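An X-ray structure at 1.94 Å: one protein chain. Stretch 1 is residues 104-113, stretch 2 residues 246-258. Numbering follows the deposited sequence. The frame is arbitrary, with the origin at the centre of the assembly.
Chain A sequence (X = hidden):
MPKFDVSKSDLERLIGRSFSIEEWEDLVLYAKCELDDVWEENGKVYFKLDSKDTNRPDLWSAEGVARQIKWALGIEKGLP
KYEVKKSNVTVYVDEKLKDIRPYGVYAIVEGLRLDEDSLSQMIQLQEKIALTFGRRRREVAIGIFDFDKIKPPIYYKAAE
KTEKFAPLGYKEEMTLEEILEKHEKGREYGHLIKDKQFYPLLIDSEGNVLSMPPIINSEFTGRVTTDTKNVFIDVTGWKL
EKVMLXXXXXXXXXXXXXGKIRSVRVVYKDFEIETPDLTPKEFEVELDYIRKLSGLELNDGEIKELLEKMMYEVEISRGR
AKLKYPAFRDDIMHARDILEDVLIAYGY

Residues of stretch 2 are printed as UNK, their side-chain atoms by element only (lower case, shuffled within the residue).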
# COMPACT_ATOMS: atom_id res chain seq x y z
N GLY A 104 -2.14 15.70 18.66
CA GLY A 104 -2.38 14.29 19.02
C GLY A 104 -1.01 13.60 19.04
O GLY A 104 -0.13 13.85 18.16
N VAL A 105 -0.78 12.77 20.06
CA VAL A 105 0.39 11.90 20.11
C VAL A 105 -0.16 10.53 20.51
O VAL A 105 -1.25 10.43 21.12
CB VAL A 105 1.47 12.39 21.13
CG1 VAL A 105 2.11 13.74 20.63
CG2 VAL A 105 0.84 12.58 22.56
N TYR A 106 0.59 9.49 20.17
CA TYR A 106 0.07 8.12 20.15
C TYR A 106 1.13 7.11 20.58
O TYR A 106 2.33 7.30 20.38
CB TYR A 106 -0.43 7.78 18.72
CG TYR A 106 -1.43 8.83 18.25
CD1 TYR A 106 -2.79 8.70 18.53
CD2 TYR A 106 -0.99 9.99 17.63
CE1 TYR A 106 -3.70 9.70 18.18
CE2 TYR A 106 -1.87 10.99 17.28
CZ TYR A 106 -3.22 10.84 17.57
OH TYR A 106 -4.05 11.86 17.26
N ALA A 107 0.65 5.99 21.09
CA ALA A 107 1.52 4.86 21.39
C ALA A 107 0.73 3.56 21.30
O ALA A 107 -0.51 3.53 21.41
CB ALA A 107 2.19 5.04 22.77
N ILE A 108 1.48 2.49 21.09
CA ILE A 108 0.94 1.15 21.23
C ILE A 108 1.70 0.48 22.35
O ILE A 108 2.92 0.57 22.44
CB ILE A 108 1.08 0.36 19.89
CG1 ILE A 108 0.21 1.02 18.82
CG2 ILE A 108 0.72 -1.16 20.07
CD1 ILE A 108 0.64 0.66 17.37
N VAL A 109 0.98 -0.22 23.21
CA VAL A 109 1.64 -1.05 24.24
C VAL A 109 1.16 -2.51 24.04
O VAL A 109 -0.05 -2.78 24.12
CB VAL A 109 1.32 -0.55 25.65
CG1 VAL A 109 2.08 -1.39 26.71
CG2 VAL A 109 1.70 0.90 25.82
N GLU A 110 2.10 -3.43 23.78
CA GLU A 110 1.72 -4.83 23.43
C GLU A 110 1.96 -5.79 24.58
O GLU A 110 2.76 -5.49 25.45
CB GLU A 110 2.54 -5.33 22.22
CG GLU A 110 2.20 -4.55 20.97
CD GLU A 110 2.96 -5.02 19.75
OE1 GLU A 110 4.05 -5.56 19.92
OE2 GLU A 110 2.47 -4.82 18.62
N GLY A 111 1.29 -6.95 24.55
CA GLY A 111 1.64 -8.10 25.42
C GLY A 111 1.13 -7.95 26.84
O GLY A 111 1.72 -8.48 27.79
N LEU A 112 0.03 -7.22 26.99
CA LEU A 112 -0.52 -7.00 28.31
C LEU A 112 -1.40 -8.20 28.66
O LEU A 112 -2.03 -8.80 27.79
CB LEU A 112 -1.32 -5.70 28.35
CG LEU A 112 -0.45 -4.43 28.28
CD1 LEU A 112 -1.29 -3.24 27.86
CD2 LEU A 112 0.28 -4.13 29.60
N ARG A 113 -1.47 -8.52 29.94
CA ARG A 113 -2.51 -9.41 30.42
C ARG A 113 -3.31 -8.63 31.47
O ARG A 113 -2.87 -8.48 32.60
CB ARG A 113 -1.90 -10.70 31.00
CG ARG A 113 -0.88 -11.43 30.06
CD ARG A 113 -0.12 -12.64 30.70
NE ARG A 113 -0.91 -13.16 31.83
CZ ARG A 113 -0.59 -13.01 33.12
NH1 ARG A 113 0.55 -12.39 33.48
NH2 ARG A 113 -1.40 -13.48 34.06
N UNK A 246 1.91 13.36 29.38
CA UNK A 246 0.79 12.50 29.73
C UNK A 246 0.91 11.10 29.05
O UNK A 246 0.71 10.03 29.66
c UNK A 246 -0.50 13.18 29.31
N UNK A 247 1.31 11.11 27.79
CA UNK A 247 1.50 9.84 27.06
C UNK A 247 2.62 9.02 27.73
O UNK A 247 2.51 7.79 27.90
c UNK A 247 2.87 9.31 23.40
c UNK A 247 0.77 8.19 24.47
c UNK A 247 1.92 10.15 25.61
c UNK A 247 2.16 8.92 24.73
N UNK A 248 3.71 9.70 28.09
CA UNK A 248 4.82 9.07 28.74
C UNK A 248 4.41 8.42 30.06
O UNK A 248 4.84 7.31 30.35
n UNK A 248 6.32 9.84 26.55
c UNK A 248 5.96 10.06 28.96
c UNK A 248 6.63 10.52 27.61
o UNK A 248 7.45 11.47 27.58
N UNK A 249 3.63 9.15 30.86
CA UNK A 249 3.09 8.59 32.09
C UNK A 249 2.26 7.29 31.80
O UNK A 249 2.48 6.26 32.42
c UNK A 249 2.28 9.67 32.88
c UNK A 249 3.25 10.76 33.43
c UNK A 249 1.44 9.02 34.01
N UNK A 250 1.34 7.37 30.84
CA UNK A 250 0.47 6.22 30.47
C UNK A 250 1.29 5.00 30.06
O UNK A 250 1.03 3.89 30.54
c UNK A 250 -1.59 7.56 29.62
c UNK A 250 -3.04 5.11 30.69
c UNK A 250 -0.49 6.55 29.31
se UNK A 250 -2.84 6.95 31.11
N UNK A 251 2.22 5.17 29.12
CA UNK A 251 2.97 4.01 28.62
C UNK A 251 3.97 3.42 29.63
O UNK A 251 4.20 2.22 29.63
c UNK A 251 2.74 4.86 26.20
c UNK A 251 3.72 4.31 27.25
c UNK A 251 4.89 5.28 27.44
N UNK A 252 4.59 4.26 30.47
CA UNK A 252 5.47 3.73 31.50
C UNK A 252 4.69 3.04 32.61
O UNK A 252 5.18 2.06 33.17
c UNK A 252 6.48 4.77 32.06
c UNK A 252 7.37 5.37 30.89
o UNK A 252 5.79 5.89 32.62
N UNK A 253 3.48 3.50 32.91
CA UNK A 253 2.65 2.75 33.85
C UNK A 253 2.38 1.32 33.30
O UNK A 253 2.51 0.33 34.02
c UNK A 253 1.35 3.49 34.13
N UNK A 254 2.03 1.23 32.01
CA UNK A 254 1.79 -0.06 31.37
C UNK A 254 3.04 -0.92 31.22
O UNK A 254 2.98 -2.16 31.36
c UNK A 254 -1.01 0.89 28.69
c UNK A 254 -1.31 -0.19 30.98
c UNK A 254 1.04 0.13 30.02
c UNK A 254 -0.39 0.69 30.09
N UNK A 255 4.20 -0.30 31.04
CA UNK A 255 5.47 -1.04 31.08
C UNK A 255 5.68 -1.76 32.44
O UNK A 255 6.26 -2.86 32.50
c UNK A 255 6.64 -0.15 30.75
N UNK A 256 5.18 -1.15 33.52
CA UNK A 256 5.27 -1.80 34.86
C UNK A 256 4.46 -3.08 34.97
O UNK A 256 4.70 -3.90 35.87
o UNK A 256 7.24 -0.91 37.76
c UNK A 256 7.13 -0.10 36.80
c UNK A 256 5.76 0.30 36.27
o UNK A 256 8.09 0.38 36.23
c UNK A 256 4.82 -0.87 36.00
N UNK A 257 3.48 -3.22 34.09
CA UNK A 257 2.67 -4.44 33.95
C UNK A 257 3.19 -5.38 32.84
O UNK A 257 2.47 -6.27 32.37
c UNK A 257 0.65 -2.99 34.65
c UNK A 257 -1.51 -2.64 37.21
c UNK A 257 1.20 -4.04 33.65
c UNK A 257 -0.82 -3.09 34.87
n UNK A 257 -2.00 -1.78 38.09
n UNK A 257 -1.17 -3.86 37.61
n UNK A 257 -1.34 -2.25 35.96
N UNK A 258 4.43 -5.17 32.39
CA UNK A 258 5.02 -6.08 31.40
C UNK A 258 4.74 -5.66 29.96
O UNK A 258 5.18 -6.32 29.02
O HOH W 1 4.28 -8.59 27.75
O HOH W 2 2.17 -8.67 30.39
O HOH W 3 -0.12 -7.05 32.03

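Position 246 carries a single side-chain carbon, which lies sideways to the strand and out of contact with it; this is Ala246. At 247 four carbons fork at the second and point toward the strand. One terminal carbon lies 3.9 Å from Val105 CG2 and the other 3.9 Å from Ala107 CB, so the fork spans two inward-facing strand residues. The residue is Leu247, and its CD2 also packs 3.7 Å from Tyr106 O.

Position 248 has two carbons, the second bearing one oxygen and one nitrogen, and does not reach the strand: Asn248. At 249 one carbon carries two more, again out of reach, which gives Val249. Position 250 is an unbranched chain of two carbons, selenium and a final carbon, the signature of selenomethionine; Met250 starts toward the strand but its side chain comes no nearer than 7.0 Å.

Position 251 has one carbon carrying two others, directed toward the strand. One of the branches lies 3.5 Å from Ala107 CB and 4.1 Å from Val109 CG2. This is Val251, and the close atom is CG1. At 252 a carbon bears one oxygen and one carbon and faces away; in Thr252 the hydroxyl OG1 donates to Asn248 O at 2.8 Å, one helical turn back. Position 253, a lone carbon out of reach, is Ala253.

Four carbons forked at the second return at 254, pointing toward the strand, with CB 3.8 Å from Val109 CG1. This is Leu254, whose CD1 approaches Leu112 CD1 at 4.2 Å. The single carbon at 255 faces away: Ala255. Three carbons ending in two oxygens at 256 make Glu256, also out of reach. At 257 three carbons, a nitrogen and a carbon with two more nitrogens identify Arg257; its CB lies 4.2 Å from Leu112 CD2, but the guanidinium leads away to partners elsewhere in the structure. Position 258 has no side-chain atoms, and its phi of 89° and psi of 0° suit Gly258, the last residue of a type I turn begun at Ala255.

Helix and strand run nearly parallel, at 8° and 9.1 Å apart. Alternate strand residues Val105, Ala107 and Val109 face the helix, meeting Leu247, Val251 and Leu254 in an apolar seam without direct hydrogen bonds. Beyond it, water takes over: water 1 lies 2.6 Å from Gly111 O and 2.8 Å from Gly258 O, while water 3 accepts from Arg113 N at 2.9 Å and lies 2.7 Å from Arg257 O.

Stretch 2 (246-258) ALNVMVTALAERG
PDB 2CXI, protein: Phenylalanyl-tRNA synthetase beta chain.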